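Local coordinates for CCHC-type domain-containing protein (Trypanosoma brucei brucei, PDB 7C43) that probably trims RNA from its 3' end as an RNase D-like exonuclease that binds two manganese ions, and also carries zinc knuckles, at residues A[41-46]-A[57-62]; A[70-75]-A[187-192]; A[146-151]-A[195-200]. All coordinates share one frame; numbering follows the deposited sequence.

Interaction 1. Residues A[41-46]-A[57-62]; sequences DIEAFC and ISLVQA. With MN (manganese (II) ion), chain D; MN (manganese (II) ion), chain E; AMP (adenosine monophosphate), chain F.
An antiparallel strand pair with a classic beta bulge forms part of the two-manganese active site of this DEDD-type exonuclease fold, where D41 and E43 make the D-x-E signature. Strands 41-44 and 57-62 run at 156°. The bulge lies where S58 and L59 both face E43: E43 O accepts S58 N at 3.0 Å and L59 N at 3.1 Å.

D41, E43, L59 and Q61 project from the metal-bearing face. A first torsion of -165° swings the D41 carboxylate away from its own N and toward both metals: OD1 binds one manganese at 2.1 Å and OD2 the other at 2.3 Å, the latter also held by D191. Phosphate oxygen O1P of AMP joins both metals. On the reverse face I42 CG2 lies against I57 CG1 at 3.9 Å; I42 also packs on L110 of helix 104-112 and I57 on V75.

E43 bends at its second torsion, which directs the carboxylate to the ribose and sets OE1 2.7 Å from the manganese bound by D41 OD2, a long metal bond. AMP O3' donates to E43 OE2 a bond so short that its length is doubtful, and accepts A44 N at 2.8 Å, while AMP O2' donates to A44 O.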
loop_
_atom_site.group_PDB
_atom_site.type_symbol
_atom_site.label_atom_id
_atom_site.label_comp_id
_atom_site.label_asym_id
_atom_site.label_seq_id
_atom_site.Cartn_x
_atom_site.Cartn_y
_atom_site.Cartn_z
ATOM N N ASP A 41 8.769 1.698 -4.901
ATOM C CA ASP A 41 9.214 0.938 -3.773
ATOM C C ASP A 41 10.727 0.997 -3.748
ATOM O O ASP A 41 11.330 1.335 -4.758
ATOM C CB ASP A 41 8.736 -0.507 -3.899
ATOM C CG ASP A 41 8.840 -1.283 -2.592
ATOM O OD1 ASP A 41 8.855 -0.659 -1.510
ATOM O OD2 ASP A 41 8.877 -2.521 -2.666
ATOM N N ILE A 42 11.317 0.658 -2.590
ATOM C CA ILE A 42 12.776 0.538 -2.412
ATOM C C ILE A 42 13.180 -0.834 -1.875
ATOM O O ILE A 42 12.575 -1.314 -0.943
ATOM C CB ILE A 42 13.271 1.625 -1.440
ATOM C CG1 ILE A 42 12.934 3.014 -2.003
ATOM C CG2 ILE A 42 14.752 1.472 -1.167
ATOM C CD1 ILE A 42 13.406 4.185 -1.146
ATOM N N GLU A 43 14.207 -1.445 -2.461
ATOM C CA GLU A 43 14.885 -2.568 -1.865
ATOM C C GLU A 43 16.194 -2.021 -1.371
ATOM O O GLU A 43 16.957 -1.478 -2.158
ATOM C CB GLU A 43 15.257 -3.689 -2.864
ATOM C CG GLU A 43 14.238 -4.736 -3.276
ATOM C CD GLU A 43 13.223 -5.134 -2.231
ATOM O OE1 GLU A 43 12.027 -5.196 -2.590
ATOM O OE2 GLU A 43 13.590 -5.378 -1.067
ATOM N N ALA A 44 16.488 -2.272 -0.096
ATOM C CA ALA A 44 17.685 -1.790 0.562
ATOM C C ALA A 44 18.498 -2.938 1.158
ATOM O O ALA A 44 17.974 -4.035 1.372
ATOM C CB ALA A 44 17.281 -0.831 1.658
ATOM N N PHE A 45 19.769 -2.655 1.440
ATOM C CA PHE A 45 20.652 -3.579 2.146
ATOM C C PHE A 45 20.046 -3.861 3.511
ATOM O O PHE A 45 19.662 -2.945 4.206
ATOM C CB PHE A 45 22.036 -2.955 2.404
ATOM C CG PHE A 45 22.954 -2.908 1.222
ATOM C CD1 PHE A 45 22.498 -3.054 -0.095
ATOM C CD2 PHE A 45 24.301 -2.647 1.435
ATOM C CE1 PHE A 45 23.377 -2.979 -1.171
ATOM C CE2 PHE A 45 25.185 -2.582 0.373
ATOM C CZ PHE A 45 24.722 -2.736 -0.935
ATOM N N CYS A 46 20.011 -5.123 3.898
ATOM C CA CYS A 46 19.462 -5.506 5.183
ATOM C C CYS A 46 20.323 -5.007 6.290
ATOM O O CYS A 46 21.523 -5.064 6.204
ATOM C CB CYS A 46 19.337 -7.012 5.269
ATOM S SG CYS A 46 18.024 -7.606 4.202
ATOM N N ILE A 57 20.470 1.941 -0.325
ATOM C CA ILE A 57 19.534 1.744 -1.399
ATOM C C ILE A 57 20.248 0.898 -2.438
ATOM O O ILE A 57 21.383 1.143 -2.778
ATOM C CB ILE A 57 19.011 3.094 -1.996
ATOM C CG1 ILE A 57 17.979 3.694 -1.052
ATOM C CG2 ILE A 57 18.344 2.876 -3.363
ATOM C CD1 ILE A 57 17.474 5.072 -1.452
ATOM N N SER A 58 19.578 -0.152 -2.883
ATOM C CA SER A 58 20.116 -1.051 -3.893
ATOM C C SER A 58 19.320 -0.863 -5.167
ATOM O O SER A 58 19.882 -0.626 -6.249
ATOM C CB SER A 58 20.050 -2.495 -3.368
ATOM O OG SER A 58 20.544 -3.441 -4.303
ATOM N N LEU A 59 17.999 -0.967 -5.021
ATOM C CA LEU A 59 17.090 -0.785 -6.108
ATOM C C LEU A 59 15.958 0.135 -5.705
ATOM O O LEU A 59 15.494 0.127 -4.562
ATOM C CB LEU A 59 16.463 -2.111 -6.530
ATOM C CG LEU A 59 17.258 -3.363 -6.873
ATOM C CD1 LEU A 59 16.291 -4.550 -6.850
ATOM C CD2 LEU A 59 17.964 -3.253 -8.226
ATOM N N VAL A 60 15.494 0.884 -6.697
ATOM C CA VAL A 60 14.218 1.557 -6.643
ATOM C C VAL A 60 13.429 0.882 -7.757
ATOM O O VAL A 60 13.976 0.673 -8.818
ATOM C CB VAL A 60 14.364 3.069 -6.904
ATOM C CG1 VAL A 60 12.996 3.742 -7.008
ATOM C CG2 VAL A 60 15.196 3.713 -5.794
ATOM N N GLN A 61 12.171 0.540 -7.484
ATOM C CA GLN A 61 11.303 -0.158 -8.390
ATOM C C GLN A 61 10.187 0.789 -8.765
ATOM O O GLN A 61 9.626 1.447 -7.894
ATOM C CB GLN A 61 10.673 -1.355 -7.686
ATOM C CG GLN A 61 11.651 -2.409 -7.196
ATOM C CD GLN A 61 11.941 -2.334 -5.711
ATOM O OE1 GLN A 61 11.343 -3.034 -4.910
ATOM N NE2 GLN A 61 12.895 -1.499 -5.347
ATOM N N ALA A 62 9.842 0.836 -10.048
ATOM C CA ALA A 62 8.835 1.766 -10.519
ATOM C C ALA A 62 7.931 1.089 -11.533
ATOM O O ALA A 62 8.397 0.318 -12.368
ATOM C CB ALA A 62 9.471 3.034 -11.088
HETATM MN MN MN D . 9.610 -4.496 -1.657
HETATM MN MN MN E . 8.547 -1.362 0.490
HETATM P P AMP F . 9.444 -4.025 1.453
HETATM O O1P AMP F . 9.402 -3.257 0.173
HETATM O O2P AMP F . 8.913 -5.374 1.106
HETATM O O3P AMP F . 8.767 -3.228 2.507
HETATM O "O5'" AMP F . 10.986 -4.168 1.871
HETATM C "C5'" AMP F . 11.819 -2.998 2.043
HETATM C "C4'" AMP F . 13.198 -3.287 2.613
HETATM O "O4'" AMP F . 13.120 -3.506 4.048
HETATM C "C3'" AMP F . 13.997 -4.476 2.087
HETATM O "O3'" AMP F . 14.669 -4.220 0.862
HETATM C "C2'" AMP F . 14.982 -4.698 3.227
HETATM O "O2'" AMP F . 16.076 -3.803 3.315
HETATM C "C1'" AMP F . 14.075 -4.478 4.436
HETATM N N9 AMP F . 13.357 -5.693 4.802
HETATM C C8 AMP F . 12.182 -6.163 4.267
HETATM N N7 AMP F . 11.785 -7.302 4.780
HETATM C C5 AMP F . 12.765 -7.604 5.716
HETATM C C6 AMP F . 12.922 -8.682 6.603
HETATM N N6 AMP F . 12.059 -9.694 6.693
HETATM N N1 AMP F . 14.010 -8.682 7.405
HETATM C C2 AMP F . 14.875 -7.663 7.314
HETATM N N3 AMP F . 14.838 -6.596 6.516
HETATM C C4 AMP F . 13.742 -6.625 5.735
HETATM O O HOH W 1 10.477 -0.410 0.671
HETATM O O HOH W 2 7.656 0.391 1.273
#

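Interaction 2. Residues A[70-75]-A[187-192]; sequences VFLFDV and YAAGDV. With MN (manganese (II) ion), chain D; AMP (adenosine monophosphate), chain F.
V70 pushes its CG1 methyl between two side chains of the helix segment 187-192, meeting V192 CG2 at 3.5 Å and A189 CB at 3.9 Å. A chi1 of 180° turns CG1 away from the backbone N, and it is this branch that makes both contacts. V70 and V192 meet at a slant, and V70 CG2 also reaches V192 CG2, at 4.1 Å. Next along the strand, L72 CD2 rests on A188 CB, one turn before V192, at 3.9 Å and grazes A189 CB more loosely. The contact is wholly apolar; no hydrogen bond joins strand 70-74 to the helix. The axes come within 9.0 Å, consistent with the small alanines at the interface, with an angle of 127° between the directions.

This is the sheet-on-helix packing of the exonuclease domain, and its significance lies in what the helix carries on another side. D191, just before V192, sends OD2 at 2.4 Å to one manganese, the ion shared with D41. The apolar face and the metal ligand thus share a single helical turn.

Strand 70-74 lies between strands 16-19 and 57-64 in the sheet. Helix 182-202 spreads over the neighbouring strand as well, A188 touching L59 and V192 touching C63, while F71 and F73 pack against helix 22-33.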
loop_
_atom_site.group_PDB
_atom_site.type_symbol
_atom_site.label_atom_id
_atom_site.label_comp_id
_atom_site.label_asym_id
_atom_site.label_seq_id
_atom_site.Cartn_x
_atom_site.Cartn_y
_atom_site.Cartn_z
ATOM N N VAL A 70 7.663 -2.979 -15.300
ATOM C CA VAL A 70 8.288 -2.578 -14.054
ATOM C C VAL A 70 9.748 -2.269 -14.330
ATOM O O VAL A 70 10.495 -3.149 -14.746
ATOM C CB VAL A 70 8.247 -3.704 -13.003
ATOM C CG1 VAL A 70 8.922 -3.256 -11.711
ATOM C CG2 VAL A 70 6.814 -4.149 -12.763
ATOM N N PHE A 71 10.140 -1.025 -14.082
ATOM C CA PHE A 71 11.526 -0.641 -14.048
ATOM C C PHE A 71 12.134 -0.982 -12.706
ATOM O O PHE A 71 11.588 -0.640 -11.636
ATOM C CB PHE A 71 11.664 0.848 -14.319
ATOM C CG PHE A 71 11.162 1.244 -15.672
ATOM C CD1 PHE A 71 11.727 0.694 -16.822
ATOM C CD2 PHE A 71 10.111 2.136 -15.807
ATOM C CE1 PHE A 71 11.273 1.031 -18.075
ATOM C CE2 PHE A 71 9.664 2.499 -17.070
ATOM C CZ PHE A 71 10.253 1.947 -18.208
ATOM N N LEU A 72 13.266 -1.671 -12.777
ATOM C CA LEU A 72 14.114 -1.913 -11.631
ATOM C C LEU A 72 15.399 -1.107 -11.795
ATOM O O LEU A 72 16.325 -1.506 -12.484
ATOM C CB LEU A 72 14.417 -3.399 -11.487
ATOM C CG LEU A 72 13.194 -4.270 -11.232
ATOM C CD1 LEU A 72 13.594 -5.725 -11.387
ATOM C CD2 LEU A 72 12.564 -4.024 -9.861
ATOM N N PHE A 73 15.426 0.044 -11.135
ATOM C CA PHE A 73 16.575 0.923 -11.158
ATOM C C PHE A 73 17.620 0.419 -10.217
ATOM O O PHE A 73 17.404 0.444 -9.001
ATOM C CB PHE A 73 16.166 2.309 -10.727
ATOM C CG PHE A 73 15.221 2.959 -11.672
ATOM C CD1 PHE A 73 15.702 3.596 -12.788
ATOM C CD2 PHE A 73 13.855 2.938 -11.441
ATOM C CE1 PHE A 73 14.838 4.212 -13.671
ATOM C CE2 PHE A 73 12.981 3.551 -12.327
ATOM C CZ PHE A 73 13.475 4.189 -13.438
ATOM N N ASP A 74 18.725 -0.060 -10.797
ATOM C CA ASP A 74 19.928 -0.466 -10.066
ATOM C C ASP A 74 20.695 0.795 -9.655
ATOM O O ASP A 74 21.582 1.287 -10.373
ATOM C CB ASP A 74 20.797 -1.405 -10.921
ATOM C CG ASP A 74 21.909 -2.083 -10.121
ATOM O OD1 ASP A 74 22.225 -1.611 -8.999
ATOM O OD2 ASP A 74 22.477 -3.092 -10.599
ATOM N N VAL A 75 20.305 1.318 -8.495
ATOM C CA VAL A 75 20.887 2.518 -7.955
ATOM C C VAL A 75 22.328 2.214 -7.569
ATOM O O VAL A 75 23.210 3.020 -7.818
ATOM C CB VAL A 75 20.089 3.030 -6.723
ATOM C CG1 VAL A 75 20.803 4.176 -6.043
ATOM C CG2 VAL A 75 18.701 3.481 -7.138
ATOM N N TYR A 187 11.338 -10.963 -7.186
ATOM C CA TYR A 187 10.919 -10.589 -5.828
ATOM C C TYR A 187 10.761 -9.087 -5.730
ATOM O O TYR A 187 9.765 -8.611 -5.202
ATOM C CB TYR A 187 11.928 -11.057 -4.762
ATOM C CG TYR A 187 11.450 -10.947 -3.331
ATOM C CD1 TYR A 187 11.337 -9.706 -2.677
ATOM C CD2 TYR A 187 11.136 -12.095 -2.603
ATOM C CE1 TYR A 187 10.894 -9.623 -1.352
ATOM C CE2 TYR A 187 10.714 -12.024 -1.281
ATOM C CZ TYR A 187 10.591 -10.791 -0.661
ATOM O OH TYR A 187 10.163 -10.753 0.646
ATOM N N ALA A 188 11.750 -8.352 -6.233
ATOM C CA ALA A 188 11.739 -6.896 -6.195
ATOM C C ALA A 188 10.590 -6.280 -6.958
ATOM O O ALA A 188 10.022 -5.284 -6.522
ATOM C CB ALA A 188 13.040 -6.343 -6.727
ATOM N N ALA A 189 10.224 -6.881 -8.078
ATOM C CA ALA A 189 9.152 -6.340 -8.902
ATOM C C ALA A 189 7.766 -6.570 -8.310
ATOM O O ALA A 189 6.797 -5.930 -8.729
ATOM C CB ALA A 189 9.228 -6.933 -10.313
ATOM N N GLY A 190 7.664 -7.486 -7.352
ATOM C CA GLY A 190 6.377 -7.896 -6.817
ATOM C C GLY A 190 5.543 -6.767 -6.258
ATOM O O GLY A 190 4.422 -6.542 -6.718
ATOM N N ASP A 191 6.110 -6.021 -5.313
ATOM C CA ASP A 191 5.344 -4.999 -4.584
ATOM C C ASP A 191 4.744 -3.881 -5.454
ATOM O O ASP A 191 3.591 -3.496 -5.231
ATOM C CB ASP A 191 6.194 -4.357 -3.474
ATOM C CG ASP A 191 6.424 -5.280 -2.264
ATOM O OD1 ASP A 191 5.736 -6.325 -2.153
ATOM O OD2 ASP A 191 7.294 -4.920 -1.413
ATOM N N VAL A 192 5.503 -3.346 -6.421
ATOM C CA VAL A 192 4.966 -2.242 -7.247
ATOM C C VAL A 192 3.799 -2.638 -8.135
ATOM O O VAL A 192 2.896 -1.846 -8.344
ATOM C CB VAL A 192 6.028 -1.457 -8.074
ATOM C CG1 VAL A 192 6.969 -0.737 -7.121
ATOM C CG2 VAL A 192 6.812 -2.338 -9.059
HETATM MN MN MN D . 9.610 -4.496 -1.657
HETATM P P AMP F . 9.444 -4.025 1.453
HETATM O O1P AMP F . 9.402 -3.257 0.173
HETATM O O2P AMP F . 8.913 -5.374 1.106
HETATM O O3P AMP F . 8.767 -3.228 2.507
HETATM O "O5'" AMP F . 10.986 -4.168 1.871
HETATM C "C5'" AMP F . 11.819 -2.998 2.043
HETATM C "C4'" AMP F . 13.198 -3.287 2.613
HETATM O "O4'" AMP F . 13.120 -3.506 4.048
HETATM C "C3'" AMP F . 13.997 -4.476 2.087
HETATM O "O3'" AMP F . 14.669 -4.220 0.862
HETATM C "C2'" AMP F . 14.982 -4.698 3.227
HETATM O "O2'" AMP F . 16.076 -3.803 3.315
HETATM C "C1'" AMP F . 14.075 -4.478 4.436
HETATM N N9 AMP F . 13.357 -5.693 4.802
HETATM C C8 AMP F . 12.182 -6.163 4.267
HETATM N N7 AMP F . 11.785 -7.302 4.780
HETATM C C5 AMP F . 12.765 -7.604 5.716
HETATM C C6 AMP F . 12.922 -8.682 6.603
HETATM N N6 AMP F . 12.059 -9.694 6.693
HETATM N N1 AMP F . 14.010 -8.682 7.405
HETATM C C2 AMP F . 14.875 -7.663 7.314
HETATM N N3 AMP F . 14.838 -6.596 6.516
HETATM C C4 AMP F . 13.742 -6.625 5.735
#

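Interaction 3. Residues A[146-151]-A[195-200]; sequences YVLKSV and ILLLSN
This is an apolar helix-to-helix contact inside the exonuclease domain, made where helix 144-152 lies beside the C-terminal half of helix 182-202. The local axes diverge by only 31°, run in the same general direction and come within 10.8 Å. No hydrogen bond crosses, so the evidence is the meeting of methyl groups.

L198 is the common partner. Its CG stands anti to the backbone N (chi1 -166°), and both delta methyls face the other helix. CD2 meets V147 CG1 at 3.5 Å, the shortest approach in the contact, and CD1 lies 3.9 Å from V151 CG1, one turn farther along. The leucine side chain stands at about a right angle to each valine, reaching them end-on instead of lying alongside. L148 closes in from the flank: its CD2 is 4.0 Å from L198 CD1 and touches L197 CD2 more distantly, at 4.5 Å.

In the RNase D-like exonuclease fold, helices pack around a mixed central sheet, and helix 182-202 is one that also brings a metal-binding aspartate, D191, to the active site. The present contact lies farther along that helix, about 12 Å from the L148 side chain to the nearest part of AMP. L148 also touches H194, a residue known to bind zinc in this protein.

Around the pair, F128 of helix 124-136 packs on V147 and V151. On the other side of helix 182-202, L196 and S199 touch L99 of strand 97-100, and S199 OG donates to L196 O at 3.1 Å within its own turn.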
loop_
_atom_site.group_PDB
_atom_site.type_symbol
_atom_site.label_atom_id
_atom_site.label_comp_id
_atom_site.label_asym_id
_atom_site.label_seq_id
_atom_site.Cartn_x
_atom_site.Cartn_y
_atom_site.Cartn_z
ATOM N N TYR A 146 -3.172 -8.872 3.494
ATOM C CA TYR A 146 -4.510 -8.641 4.047
ATOM C C TYR A 146 -5.287 -7.612 3.207
ATOM O O TYR A 146 -6.436 -7.830 2.847
ATOM C CB TYR A 146 -4.405 -8.191 5.508
ATOM C CG TYR A 146 -5.721 -8.081 6.205
ATOM C CD1 TYR A 146 -6.488 -6.921 6.109
ATOM C CD2 TYR A 146 -6.218 -9.140 6.967
ATOM C CE1 TYR A 146 -7.716 -6.808 6.762
ATOM C CE2 TYR A 146 -7.449 -9.044 7.618
ATOM C CZ TYR A 146 -8.188 -7.874 7.518
ATOM O OH TYR A 146 -9.389 -7.783 8.150
ATOM N N VAL A 147 -4.625 -6.515 2.868
ATOM C CA VAL A 147 -5.227 -5.458 2.078
ATOM C C VAL A 147 -5.636 -5.933 0.680
ATOM O O VAL A 147 -6.759 -5.655 0.247
ATOM C CB VAL A 147 -4.298 -4.222 1.969
ATOM C CG1 VAL A 147 -4.855 -3.193 0.981
ATOM C CG2 VAL A 147 -4.124 -3.606 3.345
ATOM N N LEU A 148 -4.742 -6.615 -0.024
ATOM C CA LEU A 148 -5.099 -7.154 -1.346
ATOM C C LEU A 148 -6.327 -8.086 -1.334
ATOM O O LEU A 148 -7.200 -8.008 -2.221
ATOM C CB LEU A 148 -3.927 -7.883 -1.970
ATOM C CG LEU A 148 -2.949 -6.956 -2.663
ATOM C CD1 LEU A 148 -1.660 -7.709 -2.927
ATOM C CD2 LEU A 148 -3.526 -6.411 -3.969
ATOM N N LYS A 149 -6.372 -8.955 -0.324
ATOM C CA LYS A 149 -7.495 -9.860 -0.094
ATOM C C LYS A 149 -8.795 -9.094 0.166
ATOM O O LYS A 149 -9.780 -9.299 -0.550
ATOM C CB LYS A 149 -7.189 -10.801 1.085
ATOM C CG LYS A 149 -8.082 -12.034 1.177
ATOM C CD LYS A 149 -7.750 -13.077 0.103
ATOM C CE LYS A 149 -8.915 -14.024 -0.159
ATOM N NZ LYS A 149 -10.061 -13.361 -0.853
ATOM N N SER A 150 -8.783 -8.208 1.172
ATOM C CA SER A 150 -9.973 -7.449 1.583
ATOM C C SER A 150 -10.507 -6.515 0.503
ATOM O O SER A 150 -11.708 -6.390 0.343
ATOM C CB SER A 150 -9.702 -6.649 2.870
ATOM O OG SER A 150 -10.667 -5.620 3.054
ATOM N N VAL A 151 -9.616 -5.863 -0.232
ATOM C CA VAL A 151 -10.005 -4.889 -1.266
ATOM C C VAL A 151 -10.234 -5.508 -2.657
ATOM O O VAL A 151 -11.192 -5.132 -3.340
ATOM C CB VAL A 151 -8.934 -3.785 -1.399
ATOM C CG1 VAL A 151 -9.247 -2.852 -2.567
ATOM C CG2 VAL A 151 -8.824 -3.017 -0.085
ATOM N N ILE A 195 1.004 -2.686 -5.746
ATOM C CA ILE A 195 0.653 -1.288 -5.440
ATOM C C ILE A 195 -0.172 -0.676 -6.551
ATOM O O ILE A 195 -1.185 -0.057 -6.269
ATOM C CB ILE A 195 1.909 -0.436 -5.166
ATOM C CG1 ILE A 195 2.512 -0.828 -3.828
ATOM C CG2 ILE A 195 1.599 1.059 -5.171
ATOM C CD1 ILE A 195 3.986 -0.479 -3.691
ATOM N N LEU A 196 0.253 -0.812 -7.804
ATOM C CA LEU A 196 -0.495 -0.174 -8.918
ATOM C C LEU A 196 -1.826 -0.863 -9.160
ATOM O O LEU A 196 -2.826 -0.208 -9.456
ATOM C CB LEU A 196 0.293 -0.177 -10.212
ATOM C CG LEU A 196 -0.303 0.610 -11.372
ATOM C CD1 LEU A 196 -0.244 2.113 -11.149
ATOM C CD2 LEU A 196 0.446 0.236 -12.642
ATOM N N LEU A 197 -1.836 -2.186 -9.056
ATOM C CA LEU A 197 -3.100 -2.916 -9.046
ATOM C C LEU A 197 -4.039 -2.334 -7.981
ATOM O O LEU A 197 -5.153 -1.913 -8.288
ATOM C CB LEU A 197 -2.884 -4.410 -8.794
ATOM C CG LEU A 197 -4.186 -5.208 -8.617
ATOM C CD1 LEU A 197 -5.123 -4.984 -9.805
ATOM C CD2 LEU A 197 -3.892 -6.686 -8.403
ATOM N N LEU A 198 -3.574 -2.274 -6.741
ATOM C CA LEU A 198 -4.420 -1.812 -5.638
ATOM C C LEU A 198 -4.995 -0.400 -5.828
ATOM O O LEU A 198 -6.076 -0.101 -5.328
ATOM C CB LEU A 198 -3.633 -1.900 -4.333
ATOM C CG LEU A 198 -4.398 -1.784 -3.030
ATOM C CD1 LEU A 198 -5.325 -2.974 -2.848
ATOM C CD2 LEU A 198 -3.392 -1.712 -1.893
ATOM N N SER A 199 -4.290 0.465 -6.558
ATOM C CA SER A 199 -4.755 1.834 -6.758
ATOM C C SER A 199 -5.935 1.938 -7.700
ATOM O O SER A 199 -6.649 2.931 -7.670
ATOM C CB SER A 199 -3.636 2.757 -7.251
ATOM O OG SER A 199 -3.490 2.713 -8.659
ATOM N N ASN A 200 -6.117 0.946 -8.562
ATOM C CA ASN A 200 -7.333 0.867 -9.375
ATOM C C ASN A 200 -8.607 0.604 -8.579
ATOM O O ASN A 200 -9.665 1.008 -8.995
ATOM C CB ASN A 200 -7.173 -0.187 -10.457
ATOM C CG ASN A 200 -6.125 0.203 -11.449
ATOM O OD1 ASN A 200 -6.141 1.308 -11.960
ATOM N ND2 ASN A 200 -5.193 -0.678 -11.700
#

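Overall arrangement
All three contacts are largely buried in the exonuclease domain, with F45 of interaction 1 and V151 of interaction 3 partly exposed. Interaction 1 relies on backbone hydrogen bonds within the sheet, whereas interactions 2 and 3 are apolar and contain none across their segments. Interactions 1 and 2 touch directly, their centres 8 Å apart: strands 57-64 and 70-74 are sheet neighbours, with A62 N probably bonded to F71 O. They also converge on the same manganese ion and AMP. Interactions 2 and 3 use successive parts of helix 182-202, their centres 18 Å apart; the earlier part packs on strand 70-74 and carries a metal ligand, the later part meets helix 144-152 while its other side still touches the sheet.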